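Local coordinates for capsule biosynthesis protein capD (Bacillus anthracis, PDB 3G9K) that cleaves the poly-gamma-D-glutamate capsule of the anthrax bacillus and joins the fragments by amide bonds to meso-diaminopimelic acid of the peptidoglycan, at residues 117-122 and 166-171; 87-92 and 101-106; 61-66 and 72-77; 22-27 and 32-37. One frame throughout, in Å; residues are numbered along the deposited sequence. Where two conformers were deposited one is given.

Interaction 1 (117-122 and 166-171); sequences YTEIQL and DGRRNG. With GLU (glutamic acid), chain F.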
loop_
_atom_site.group_PDB
_atom_site.type_symbol
_atom_site.label_atom_id
_atom_site.label_comp_id
_atom_site.label_asym_id
_atom_site.label_seq_id
_atom_site.Cartn_x
_atom_site.Cartn_y
_atom_site.Cartn_z
ATOM N N TYR B 117 -4.083 -3.222 -20.978
ATOM C CA TYR B 117 -3.748 -4.470 -20.327
ATOM C C TYR B 117 -5.015 -4.992 -19.690
ATOM O O TYR B 117 -5.740 -4.244 -19.065
ATOM C CB TYR B 117 -2.656 -4.279 -19.288
ATOM C CG TYR B 117 -1.290 -3.976 -19.876
ATOM C CD1 TYR B 117 -0.645 -4.886 -20.723
ATOM C CD2 TYR B 117 -0.630 -2.803 -19.557
ATOM C CE1 TYR B 117 0.625 -4.614 -21.244
ATOM C CE2 TYR B 117 0.633 -2.512 -20.083
ATOM C CZ TYR B 117 1.251 -3.416 -20.922
ATOM O OH TYR B 117 2.501 -3.101 -21.407
ATOM N N THR B 118 -5.272 -6.279 -19.864
ATOM C CA THR B 118 -6.549 -6.866 -19.517
ATOM C C THR B 118 -6.261 -8.121 -18.713
ATOM O O THR B 118 -5.343 -8.864 -19.020
ATOM C CB THR B 118 -7.367 -7.206 -20.803
ATOM O OG1 THR B 118 -7.934 -5.993 -21.357
ATOM C CG2 THR B 118 -8.439 -8.149 -20.481
ATOM N N GLU B 119 -7.052 -8.354 -17.672
ATOM C CA GLU B 119 -6.821 -9.488 -16.783
ATOM C C GLU B 119 -7.355 -10.802 -17.361
ATOM O O GLU B 119 -6.818 -11.881 -17.058
ATOM C CB GLU B 119 -7.440 -9.195 -15.415
ATOM C CG GLU B 119 -6.970 -10.106 -14.303
ATOM C CD GLU B 119 -7.349 -9.598 -12.900
ATOM O OE1 GLU B 119 -8.201 -8.717 -12.771
ATOM O OE2 GLU B 119 -6.828 -10.138 -11.912
ATOM N N ILE B 120 -8.413 -10.709 -18.166
ATOM C CA ILE B 120 -8.938 -11.847 -18.936
ATOM C C ILE B 120 -8.823 -11.603 -20.435
ATOM O O ILE B 120 -8.639 -10.456 -20.899
ATOM C CB ILE B 120 -10.436 -12.167 -18.638
ATOM C CG1 ILE B 120 -11.333 -10.921 -18.814
ATOM C CG2 ILE B 120 -10.577 -12.702 -17.269
ATOM C CD1 ILE B 120 -12.872 -11.189 -18.613
ATOM N N GLN B 121 -9.017 -12.735 -21.172
ATOM C CA GLN B 121 -9.132 -12.724 -22.618
ATOM C C GLN B 121 -10.433 -12.035 -23.017
ATOM O O GLN B 121 -11.521 -12.528 -22.713
ATOM C CB GLN B 121 -9.116 -14.163 -23.151
ATOM C CG GLN B 121 -8.606 -14.301 -24.576
ATOM C CD GLN B 121 -7.132 -13.969 -24.693
ATOM O OE1 GLN B 121 -6.766 -12.887 -25.149
ATOM N NE2 GLN B 121 -6.276 -14.896 -24.264
ATOM N N LEU B 122 -10.308 -10.852 -23.671
ATOM C CA LEU B 122 -11.484 -10.173 -24.219
ATOM C C LEU B 122 -11.923 -10.740 -25.587
ATOM O O LEU B 122 -11.122 -11.311 -26.333
ATOM C CB LEU B 122 -11.223 -8.678 -24.377
ATOM C CG LEU B 122 -11.037 -7.807 -23.133
ATOM C CD1 LEU B 122 -11.334 -6.359 -23.506
ATOM C CD2 LEU B 122 -11.916 -8.232 -21.967
ATOM N N ASP B 166 -8.532 -8.559 -1.344
ATOM C CA ASP B 166 -8.304 -8.953 -2.727
ATOM C C ASP B 166 -7.651 -10.348 -2.792
ATOM O O ASP B 166 -6.501 -10.503 -2.453
ATOM C CB ASP B 166 -7.403 -7.911 -3.374
ATOM C CG ASP B 166 -7.509 -7.882 -4.877
ATOM O OD1 ASP B 166 -7.658 -8.954 -5.513
ATOM O OD2 ASP B 166 -7.382 -6.765 -5.421
ATOM N N GLY B 167 -8.393 -11.318 -3.304
ATOM C CA GLY B 167 -7.863 -12.677 -3.544
ATOM C C GLY B 167 -6.607 -12.754 -4.400
ATOM O O GLY B 167 -5.826 -13.698 -4.293
ATOM N N ARG B 168 -6.363 -11.739 -5.224
ATOM C CA ARG B 168 -5.104 -11.705 -5.958
ATOM C C ARG B 168 -3.868 -11.775 -5.071
ATOM O O ARG B 168 -2.849 -12.220 -5.539
ATOM C CB ARG B 168 -5.019 -10.478 -6.864
ATOM C CG ARG B 168 -6.115 -10.424 -7.914
ATOM C CD ARG B 168 -6.255 -9.010 -8.465
ATOM N NE ARG B 168 -7.300 -8.916 -9.468
ATOM C CZ ARG B 168 -8.602 -8.836 -9.175
ATOM N NH1 ARG B 168 -9.002 -8.803 -7.910
ATOM N NH2 ARG B 168 -9.501 -8.746 -10.133
ATOM N N ARG B 169 -3.978 -11.321 -3.815
ATOM C CA ARG B 169 -2.893 -11.243 -2.817
ATOM C C ARG B 169 -3.226 -12.057 -1.562
ATOM O O ARG B 169 -2.556 -11.914 -0.535
ATOM C CB ARG B 169 -2.707 -9.787 -2.352
ATOM C CG ARG B 169 -2.387 -8.786 -3.442
ATOM C CD ARG B 169 -0.893 -8.459 -3.602
ATOM N NE ARG B 169 -0.694 -7.679 -4.827
ATOM C CZ ARG B 169 0.361 -6.919 -5.110
ATOM N NH1 ARG B 169 1.377 -6.795 -4.252
ATOM N NH2 ARG B 169 0.382 -6.266 -6.256
ATOM N N ASN B 170 -4.252 -12.906 -1.639
ATOM C CA ASN B 170 -4.809 -13.576 -0.461
ATOM C C ASN B 170 -5.263 -12.615 0.631
ATOM O O ASN B 170 -5.158 -12.925 1.811
ATOM C CB ASN B 170 -3.820 -14.613 0.103
ATOM C CG ASN B 170 -3.003 -15.259 -0.979
ATOM O OD1 ASN B 170 -1.751 -15.217 -0.971
ATOM N ND2 ASN B 170 -3.686 -15.830 -1.934
ATOM N N GLY B 171 -5.803 -11.462 0.209
ATOM C CA GLY B 171 -6.321 -10.493 1.116
ATOM C C GLY B 171 -7.559 -10.973 1.831
ATOM O O GLY B 171 -8.389 -11.665 1.257
HETATM N N GLU F . 5.732 -1.745 -8.856
HETATM C CA GLU F . 4.889 -2.210 -7.762
HETATM C C GLU F . 4.861 -1.221 -6.579
HETATM O O GLU F . 5.930 -0.852 -6.092
HETATM C CB GLU F . 5.417 -3.577 -7.319
HETATM C CG GLU F . 5.006 -4.013 -5.925
HETATM C CD GLU F . 3.545 -4.351 -5.798
HETATM O OE1 GLU F . 2.735 -3.906 -6.638
HETATM O OE2 GLU F . 3.233 -5.051 -4.817
HETATM O OXT GLU F . 3.812 -0.770 -6.064
#

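Interaction 2 (87-92 and 101-106); sequences TPILDK and QDIINE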
loop_
_atom_site.group_PDB
_atom_site.type_symbol
_atom_site.label_atom_id
_atom_site.label_comp_id
_atom_site.label_asym_id
_atom_site.label_seq_id
_atom_site.Cartn_x
_atom_site.Cartn_y
_atom_site.Cartn_z
ATOM N N THR B 87 -10.035 3.584 -9.356
ATOM C CA THR B 87 -11.103 4.467 -9.857
ATOM C C THR B 87 -12.367 3.725 -10.312
ATOM O O THR B 87 -13.434 4.065 -9.836
ATOM C CB THR B 87 -10.586 5.449 -10.928
ATOM O OG1 THR B 87 -9.644 6.306 -10.327
ATOM C CG2 THR B 87 -11.717 6.281 -11.554
ATOM N N PRO B 88 -12.245 2.701 -11.192
ATOM C CA PRO B 88 -13.438 1.942 -11.559
ATOM C C PRO B 88 -14.080 1.220 -10.348
ATOM O O PRO B 88 -15.299 1.118 -10.257
ATOM C CB PRO B 88 -12.936 0.961 -12.621
ATOM C CG PRO B 88 -11.598 1.409 -13.029
ATOM C CD PRO B 88 -11.044 2.205 -11.886
ATOM N N ILE B 89 -13.270 0.804 -9.386
ATOM C CA ILE B 89 -13.819 0.155 -8.202
ATOM C C ILE B 89 -14.733 1.100 -7.416
ATOM O O ILE B 89 -15.908 0.787 -7.195
ATOM C CB ILE B 89 -12.699 -0.424 -7.312
ATOM C CG1 ILE B 89 -12.050 -1.624 -8.029
ATOM C CG2 ILE B 89 -13.295 -0.820 -5.965
ATOM C CD1 ILE B 89 -10.797 -2.156 -7.340
ATOM N N LEU B 90 -14.214 2.261 -7.051
ATOM C CA LEU B 90 -14.984 3.305 -6.341
ATOM C C LEU B 90 -16.149 3.873 -7.187
ATOM O O LEU B 90 -17.230 4.142 -6.653
ATOM C CB LEU B 90 -14.033 4.415 -5.841
ATOM C CG LEU B 90 -13.158 3.952 -4.653
ATOM C CD1 LEU B 90 -12.039 4.914 -4.319
ATOM C CD2 LEU B 90 -14.048 3.696 -3.422
ATOM N N ASP B 91 -15.949 4.008 -8.500
ATOM C CA ASP B 91 -17.005 4.453 -9.444
ATOM C C ASP B 91 -18.205 3.510 -9.395
ATOM O O ASP B 91 -19.344 3.937 -9.231
ATOM C CB ASP B 91 -16.478 4.486 -10.888
ATOM C CG ASP B 91 -17.541 4.899 -11.898
ATOM O OD1 ASP B 91 -18.061 6.024 -11.750
ATOM O OD2 ASP B 91 -17.859 4.103 -12.821
ATOM N N LYS B 92 -17.950 2.218 -9.526
ATOM C CA LYS B 92 -19.031 1.239 -9.448
ATOM C C LYS B 92 -19.686 1.185 -8.050
ATOM O O LYS B 92 -20.910 0.996 -7.928
ATOM C CB LYS B 92 -18.519 -0.141 -9.870
ATOM C CG LYS B 92 -18.155 -0.249 -11.355
ATOM C CD LYS B 92 -17.598 -1.617 -11.703
ATOM C CE LYS B 92 -16.494 -1.557 -12.770
ATOM N NZ LYS B 92 -15.662 -2.804 -12.768
ATOM N N GLN B 101 -16.882 -5.955 -2.212
ATOM C CA GLN B 101 -16.136 -7.189 -2.454
ATOM C C GLN B 101 -16.370 -7.767 -3.881
ATOM O O GLN B 101 -15.410 -8.173 -4.539
ATOM C CB GLN B 101 -16.464 -8.261 -1.410
ATOM C CG GLN B 101 -15.658 -9.562 -1.605
ATOM C CD GLN B 101 -14.155 -9.366 -1.319
ATOM O OE1 GLN B 101 -13.773 -9.152 -0.181
ATOM N NE2 GLN B 101 -13.314 -9.457 -2.352
ATOM N N ASP B 102 -17.623 -7.833 -4.332
ATOM C CA ASP B 102 -17.927 -8.281 -5.701
ATOM C C ASP B 102 -17.177 -7.417 -6.736
ATOM O O ASP B 102 -16.532 -7.939 -7.629
ATOM C CB ASP B 102 -19.452 -8.298 -5.971
ATOM C CG ASP B 102 -20.134 -9.520 -5.349
ATOM O OD1 ASP B 102 -19.725 -10.650 -5.740
ATOM O OD2 ASP B 102 -21.023 -9.348 -4.458
ATOM N N ILE B 103 -17.259 -6.106 -6.586
ATOM C CA ILE B 103 -16.561 -5.162 -7.461
ATOM C C ILE B 103 -15.039 -5.426 -7.497
ATOM O O ILE B 103 -14.428 -5.497 -8.569
ATOM C CB ILE B 103 -16.857 -3.702 -7.038
ATOM C CG1 ILE B 103 -18.348 -3.404 -7.242
ATOM C CG2 ILE B 103 -16.016 -2.709 -7.872
ATOM C CD1 ILE B 103 -18.892 -2.250 -6.404
ATOM N N ILE B 104 -14.446 -5.619 -6.322
ATOM C CA ILE B 104 -13.028 -5.978 -6.202
ATOM C C ILE B 104 -12.673 -7.283 -6.920
ATOM O O ILE B 104 -11.575 -7.429 -7.486
ATOM C CB ILE B 104 -12.633 -5.995 -4.676
ATOM C CG1 ILE B 104 -12.477 -4.534 -4.218
ATOM C CG2 ILE B 104 -11.358 -6.802 -4.382
ATOM C CD1 ILE B 104 -12.201 -4.361 -2.679
ATOM N N ASN B 105 -13.595 -8.244 -6.883
ATOM C CA ASN B 105 -13.407 -9.544 -7.546
ATOM C C ASN B 105 -13.443 -9.475 -9.083
ATOM O O ASN B 105 -12.896 -10.343 -9.747
ATOM C CB ASN B 105 -14.464 -10.561 -7.040
ATOM C CG ASN B 105 -14.238 -10.973 -5.590
ATOM O OD1 ASN B 105 -15.093 -11.655 -4.983
ATOM N ND2 ASN B 105 -13.121 -10.573 -5.024
ATOM N N GLU B 106 -14.085 -8.445 -9.617
ATOM C CA GLU B 106 -14.313 -8.297 -11.054
ATOM C C GLU B 106 -12.944 -8.209 -11.716
ATOM O O GLU B 106 -12.040 -7.591 -11.169
ATOM C CB GLU B 106 -15.084 -7.010 -11.347
ATOM C CG GLU B 106 -15.709 -6.942 -12.730
ATOM C CD GLU B 106 -16.754 -5.829 -12.924
ATOM O OE1 GLU B 106 -16.984 -4.977 -12.047
ATOM O OE2 GLU B 106 -17.373 -5.823 -14.015
#

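Interaction 3 (61-66 and 72-77); sequences APTVLK and IGIGSP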
loop_
_atom_site.group_PDB
_atom_site.type_symbol
_atom_site.label_atom_id
_atom_site.label_comp_id
_atom_site.label_asym_id
_atom_site.label_seq_id
_atom_site.Cartn_x
_atom_site.Cartn_y
_atom_site.Cartn_z
ATOM N N ALA B 61 -1.581 5.592 -2.891
ATOM C CA ALA B 61 -2.633 6.503 -2.533
ATOM C C ALA B 61 -3.617 6.009 -1.456
ATOM O O ALA B 61 -4.755 5.845 -1.715
ATOM C CB ALA B 61 -3.359 6.922 -3.742
ATOM N N PRO B 62 -3.145 5.821 -0.238
ATOM C CA PRO B 62 -4.053 5.449 0.862
ATOM C C PRO B 62 -5.109 6.551 0.989
ATOM O O PRO B 62 -4.775 7.727 0.877
ATOM C CB PRO B 62 -3.139 5.370 2.083
ATOM C CG PRO B 62 -1.888 6.178 1.674
ATOM C CD PRO B 62 -1.766 6.048 0.213
ATOM N N THR B 63 -6.357 6.138 1.181
ATOM C CA THR B 63 -7.507 7.003 1.018
ATOM C C THR B 63 -8.587 6.637 2.060
ATOM O O THR B 63 -8.733 5.475 2.446
ATOM C CB THR B 63 -8.040 6.913 -0.455
ATOM O OG1 THR B 63 -7.027 7.377 -1.361
ATOM C CG2 THR B 63 -9.356 7.757 -0.710
ATOM N N VAL B 64 -9.324 7.661 2.515
ATOM C CA VAL B 64 -10.498 7.492 3.373
ATOM C C VAL B 64 -11.599 8.366 2.759
ATOM O O VAL B 64 -11.330 9.469 2.305
ATOM C CB VAL B 64 -10.193 7.932 4.859
ATOM C CG1 VAL B 64 -11.456 8.081 5.675
ATOM C CG2 VAL B 64 -9.209 6.921 5.527
ATOM N N LEU B 65 -12.806 7.821 2.717
ATOM C CA LEU B 65 -14.005 8.519 2.268
ATOM C C LEU B 65 -15.009 8.552 3.402
ATOM O O LEU B 65 -15.255 7.527 4.019
ATOM C CB LEU B 65 -14.639 7.756 1.119
ATOM C CG LEU B 65 -13.822 7.739 -0.177
ATOM C CD1 LEU B 65 -12.960 6.512 -0.274
ATOM C CD2 LEU B 65 -14.742 7.849 -1.397
ATOM N N LYS B 66 -15.606 9.712 3.680
ATOM C CA LYS B 66 -16.595 9.801 4.755
ATOM C C LYS B 66 -17.796 10.643 4.347
ATOM O O LYS B 66 -17.654 11.724 3.763
ATOM C CB LYS B 66 -15.998 10.404 6.038
ATOM C CG LYS B 66 -14.822 9.644 6.629
ATOM C CD LYS B 66 -14.230 10.306 7.856
ATOM C CE LYS B 66 -15.113 10.167 9.096
ATOM N NZ LYS B 66 -14.418 10.625 10.364
ATOM N N ILE B 72 -15.303 4.808 4.732
ATOM C CA ILE B 72 -14.561 3.839 3.941
ATOM C C ILE B 72 -13.064 4.122 4.025
ATOM O O ILE B 72 -12.636 5.241 3.833
ATOM C CB ILE B 72 -14.931 3.847 2.442
ATOM C CG1 ILE B 72 -16.411 3.594 2.222
ATOM C CG2 ILE B 72 -14.136 2.792 1.670
ATOM C CD1 ILE B 72 -16.812 3.913 0.765
ATOM N N GLY B 73 -12.280 3.081 4.326
ATOM C CA GLY B 73 -10.797 3.138 4.216
ATOM C C GLY B 73 -10.394 2.167 3.115
ATOM O O GLY B 73 -10.891 1.053 3.068
ATOM N N ILE B 74 -9.516 2.581 2.215
ATOM C CA ILE B 74 -9.248 1.795 1.018
ATOM C C ILE B 74 -7.857 2.137 0.496
ATOM O O ILE B 74 -7.351 3.268 0.662
ATOM C CB ILE B 74 -10.372 1.976 -0.087
ATOM C CG1 ILE B 74 -10.278 0.999 -1.238
ATOM C CG2 ILE B 74 -10.375 3.479 -0.664
ATOM C CD1 ILE B 74 -11.538 0.875 -2.067
ATOM N N GLY B 75 -7.260 1.159 -0.181
ATOM C CA GLY B 75 -6.003 1.363 -0.878
ATOM C C GLY B 75 -5.595 0.111 -1.596
ATOM O O GLY B 75 -6.263 -0.924 -1.477
ATOM N N SER B 76 -4.461 0.199 -2.299
ATOM C CA SER B 76 -3.952 -0.918 -3.113
ATOM C C SER B 76 -2.485 -0.779 -3.441
ATOM O O SER B 76 -2.035 0.317 -3.686
ATOM C CB SER B 76 -4.693 -0.987 -4.448
ATOM O OG SER B 76 -4.409 -2.222 -5.134
ATOM N N PRO B 77 -1.769 -1.907 -3.551
ATOM C CA PRO B 77 -0.527 -1.929 -4.268
ATOM C C PRO B 77 -0.759 -1.914 -5.800
ATOM O O PRO B 77 -1.906 -1.810 -6.262
ATOM C CB PRO B 77 0.092 -3.237 -3.797
ATOM C CG PRO B 77 -1.087 -4.112 -3.595
ATOM C CD PRO B 77 -2.097 -3.235 -3.010
#

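Interaction 4 (22-27 and 32-37); sequences NFFGTG and GFFLNN. With GLU (glutamic acid), chain F.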
loop_
_atom_site.group_PDB
_atom_site.type_symbol
_atom_site.label_atom_id
_atom_site.label_comp_id
_atom_site.label_asym_id
_atom_site.label_seq_id
_atom_site.Cartn_x
_atom_site.Cartn_y
_atom_site.Cartn_z
ATOM N N ASN B 22 9.912 -2.990 -5.337
ATOM C CA ASN B 22 9.944 -4.083 -6.253
ATOM C C ASN B 22 9.824 -5.154 -5.237
ATOM O O ASN B 22 10.048 -4.916 -4.091
ATOM C CB ASN B 22 11.283 -4.247 -6.960
ATOM C CG ASN B 22 11.254 -5.290 -8.090
ATOM O OD1 ASN B 22 10.298 -6.040 -8.287
ATOM N ND2 ASN B 22 12.326 -5.325 -8.841
ATOM N N PHE B 23 9.433 -6.331 -5.652
ATOM C CA PHE B 23 9.361 -7.409 -4.699
ATOM C C PHE B 23 10.770 -7.706 -4.206
ATOM O O PHE B 23 11.708 -7.673 -5.000
ATOM C CB PHE B 23 8.719 -8.625 -5.331
ATOM C CG PHE B 23 7.209 -8.441 -5.566
ATOM C CD1 PHE B 23 6.369 -8.133 -4.497
ATOM C CD2 PHE B 23 6.659 -8.533 -6.831
ATOM C CE1 PHE B 23 5.001 -7.946 -4.694
ATOM C CE2 PHE B 23 5.294 -8.351 -7.035
ATOM C CZ PHE B 23 4.468 -8.049 -5.979
ATOM N N PHE B 24 10.924 -7.947 -2.900
ATOM C CA PHE B 24 12.230 -7.944 -2.220
ATOM C C PHE B 24 13.145 -6.770 -2.583
ATOM O O PHE B 24 14.370 -6.936 -2.604
ATOM C CB PHE B 24 13.016 -9.205 -2.572
ATOM C CG PHE B 24 12.205 -10.428 -2.536
ATOM C CD1 PHE B 24 11.545 -10.875 -3.682
ATOM C CD2 PHE B 24 12.052 -11.124 -1.369
ATOM C CE1 PHE B 24 10.787 -12.014 -3.645
ATOM C CE2 PHE B 24 11.296 -12.273 -1.332
ATOM C CZ PHE B 24 10.659 -12.712 -2.483
ATOM N N GLY B 25 12.597 -5.584 -2.845
ATOM C CA GLY B 25 13.424 -4.447 -3.216
ATOM C C GLY B 25 14.468 -4.724 -4.291
ATOM O O GLY B 25 14.176 -5.347 -5.322
ATOM N N THR B 26 15.691 -4.268 -4.044
ATOM C CA THR B 26 16.853 -4.642 -4.850
ATOM C C THR B 26 17.236 -6.085 -4.699
ATOM O O THR B 26 17.990 -6.614 -5.522
ATOM C CB THR B 26 18.089 -3.841 -4.419
ATOM O OG1 THR B 26 18.421 -4.166 -3.076
ATOM C CG2 THR B 26 17.827 -2.394 -4.506
ATOM N N GLY B 27 16.737 -6.737 -3.655
ATOM C CA GLY B 27 17.133 -8.100 -3.327
ATOM C C GLY B 27 18.385 -8.139 -2.484
ATOM O O GLY B 27 18.769 -9.179 -1.971
ATOM N N GLY B 32 19.140 -9.368 8.270
ATOM C CA GLY B 32 17.891 -10.101 8.232
ATOM C C GLY B 32 16.794 -9.498 7.418
ATOM O O GLY B 32 15.677 -9.993 7.426
ATOM N N PHE B 33 17.103 -8.464 6.657
ATOM C CA PHE B 33 16.049 -7.818 5.853
ATOM C C PHE B 33 16.526 -7.402 4.471
ATOM O O PHE B 33 17.723 -7.199 4.263
ATOM C CB PHE B 33 15.434 -6.636 6.621
ATOM C CG PHE B 33 16.395 -5.516 6.908
ATOM C CD1 PHE B 33 16.504 -4.430 6.034
ATOM C CD2 PHE B 33 17.159 -5.520 8.064
ATOM C CE1 PHE B 33 17.366 -3.392 6.308
ATOM C CE2 PHE B 33 18.056 -4.477 8.322
ATOM C CZ PHE B 33 18.146 -3.423 7.417
ATOM N N PHE B 34 15.558 -7.219 3.566
ATOM C CA PHE B 34 15.766 -6.810 2.199
ATOM C C PHE B 34 15.741 -5.288 2.077
ATOM O O PHE B 34 14.906 -4.626 2.684
ATOM C CB PHE B 34 14.699 -7.468 1.288
ATOM C CG PHE B 34 14.958 -8.934 1.007
ATOM C CD1 PHE B 34 15.998 -9.325 0.175
ATOM C CD2 PHE B 34 14.194 -9.915 1.584
ATOM C CE1 PHE B 34 16.277 -10.678 -0.046
ATOM C CE2 PHE B 34 14.443 -11.268 1.342
ATOM C CZ PHE B 34 15.479 -11.643 0.505
ATOM N N LEU B 35 16.669 -4.734 1.301
ATOM C CA LEU B 35 16.746 -3.290 1.052
ATOM C C LEU B 35 15.974 -2.848 -0.172
ATOM O O LEU B 35 16.107 -3.436 -1.243
ATOM C CB LEU B 35 18.231 -2.890 0.902
ATOM C CG LEU B 35 18.991 -2.937 2.233
ATOM C CD1 LEU B 35 20.525 -2.986 2.016
ATOM C CD2 LEU B 35 18.638 -1.762 3.087
ATOM N N ASN B 36 15.173 -1.787 -0.019
ATOM C CA ASN B 36 14.383 -1.212 -1.064
ATOM C C ASN B 36 15.202 -0.864 -2.296
ATOM O O ASN B 36 16.400 -0.573 -2.198
ATOM C CB ASN B 36 13.746 0.099 -0.555
ATOM C CG ASN B 36 14.792 1.205 -0.334
ATOM O OD1 ASN B 36 15.135 1.934 -1.267
ATOM N ND2 ASN B 36 15.283 1.334 0.891
ATOM N N ASN B 37 14.529 -0.818 -3.447
ATOM C CA ASN B 37 15.060 -0.054 -4.568
ATOM C C ASN B 37 14.322 1.265 -4.605
ATOM O O ASN B 37 13.164 1.331 -4.232
ATOM C CB ASN B 37 14.934 -0.799 -5.894
ATOM C CG ASN B 37 13.541 -0.876 -6.374
ATOM O OD1 ASN B 37 13.159 -0.226 -7.364
ATOM N ND2 ASN B 37 12.754 -1.695 -5.708
HETATM N N GLU F . 5.732 -1.745 -8.856
HETATM C CA GLU F . 4.889 -2.210 -7.762
HETATM C C GLU F . 4.861 -1.221 -6.579
HETATM O O GLU F . 5.930 -0.852 -6.092
HETATM C CB GLU F . 5.417 -3.577 -7.319
HETATM C CG GLU F . 5.006 -4.013 -5.925
HETATM C CD GLU F . 3.545 -4.351 -5.798
HETATM O OE1 GLU F . 2.735 -3.906 -6.638
HETATM O OE2 GLU F . 3.233 -5.051 -4.817
HETATM O OXT GLU F . 3.812 -0.770 -6.064
#

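Interaction 1 (117-122 and 166-171)
E119 and R168 come at each other from opposite directions and join in a side-on, two-pronged salt bridge. NH2 of R168 gives a nearly straight bond to OE1 of E119 (2.9 Å, 166° at the hydrogen), while NE of R168 reaches OE2 of E119 at 2.8 Å on its syn lone pair. Of these two bonds, the NH2 one lies in the guanidinium plane, whereas OE2 is tilted 26° from it at NE. E119 arrives fully stretched, its CG anti to the backbone N (chi1 -165°).

The third nitrogen of R168, NH1, binds OD1 of D166 at 2.8 Å, again in the guanidinium plane, so R168 is held between two carboxylates. D166 OD1 also takes the backbone N of R168 (3.1 Å) from the opposite face of its carboxylate, which makes an Asx turn at the start of the short 3-10 turn 167-168. D166 OD2 has a further ion pair with R108.

That turn leads straight into R169, part of the substrate pocket of this gamma-glutamyltransferase-family enzyme. The ligand carboxylate lies at the edge of its guanidinium, in plane. In one of two conformers, R169 NH1 donates to OE2 of the bound glutamate at 2.6 Å, and NH2 bonds weakly to OE1.

Interaction 2 (87-92 and 101-106)
I103 lays its CG2 methyl against the backbone of I89, 3.6 Å from the I89 carbonyl O, and meets CG2 of the I89 side chain at 3.8 Å. With chi1 of I103 at -65°, CG2 lies anti to its own backbone N, and the other branch brings CD1 of I103 to 3.9 Å from C of K92, close to the K92 CB as well. I89 uses the same CG2 a second time, touching CG1 of I104 at 4.2 Å.

Beside this apolar patch sits one ion pair. The aliphatic part of K92 runs past I103, bends at its third torsion, and brings NZ to OE1 of E106 at 2.6 Å. The ammonium comes from above the carboxylate plane, 71° out of it.

Behind these contacts are two consecutive helices packed as a roughly antiparallel helical hairpin: the short axes of 87-92 and 101-105 pass 9.5 Å apart at 146°. E106 is the first residue to leave the second helix. Further out, I89 and I104 both rest on V149, the hydroxyl of Y267 of the other chain is hydrogen-bonded to D91, and the I104 carbonyl accepts from R168.

The chemistry is therefore mixed: branched aliphatic chains fill the seam, while a lysine and a glutamate bridge it at one border. A second, weak and long pairing of E106 with K97 would add positive charge near this carboxylate and probably favour its ionised form.

Interaction 3 (61-66 and 72-77)
Strands 63-66 and 72-75 run antiparallel as the two arms of a beta hairpin, their short axes 4.7 Å apart and 154° from one direction to the other. T63 with I74 and L65 with I72 are hydrogen-bonded pairs; V64 with G73 between them is non-hydrogen-bonded. The L65-I72 pair is the tighter, 2.8 Å each way between N and O. At the other pair T63 N reaches I74 O at 3.1 Å and I74 N returns to T63 O at 3.0 Å.

T63, L65, I72 and I74 share one face. There CB of L65 meets CB of I72 at 4.1 Å, and CD1 of L65 touches CG2 of I74 at 4.0 Å. I74 holds CG1 anti to its backbone N (chi1 -169°), which leaves the shorter CG2 branch to meet L65. T63 OG1 donates a hydrogen bond to A61 O, 2.8 Å away, from above the carbonyl plane; T235 of the other chain is its further partner.

Residues 63-66 also pair with a strand of the other chain, so the sheet of this Ntn-hydrolase fold crosses the subunit interface. In this buried place the backbone N-H and C=O groups of T63, L65, I72 and I74 satisfy one another, leaving L65, I72 and I74 to offer an apolar surface, with I74 packed on helix 82-94.

Interaction 4 (22-27 and 32-37)
The loop after strand 13-19 reaches the glutamate pocket, and its type II' turn F24-G27 packs here on segment 32-37. At the centre of the contact L35 O accepts two bonds from T26: the backbone N at 3.0 Å and OG1 at 3.0 Å, the hydroxyl tilted 35° from the carbonyl plane. With chi1 at 63° the hydroxyl sits between T26's own N and carbonyl carbon, and the CG2 methyl of T26 lies alongside N37, 3.6 Å from its CB, the two side chains passing in opposite directions. OG1 also serves K28 N.

With no side chain, G25 lets its CA approach to 3.5 Å from L35 O, a CA-H...O contact. The turn is thereby packed close against 32-37, in the loop region whose F23 lines the glutamate pocket.

F24 and F34 make a T-shaped pair. The F24 edge, through CD2, points at the F34 face, 3.6 Å from CE2 of F34 near the ring rim, with the planes at 71°. CB of F24 lies over the same ring as a CH-pi contact, while G27 O meets its edge.

The F23 side chain leaves the backbone away from 32-37. CG of the bound glutamate sits over one face of its ring, toward the rim, and R144 of the other chain makes a cation-pi contact with F23.

In the fold
Along the chain the four come in series: interaction 4, then 3, 2 and 1. Interaction 3 leads into helix 82-94 of interaction 2; the centres of these two are about 13 Å apart, and L90 packs on I74. Interactions 1 and 2, with centres about 12 Å apart, meet where R168 lies at the C-terminal end of helix 100-105. Interaction 4 stands off to the other side of the chain's centre from interaction 2, about 31 Å between centres. The substrate site draws the ends together: R169 of interaction 1 packs on P77 of interaction 3 and on F23 of interaction 4, and all three residues line the glutamate pocket beside the nucleophile T1.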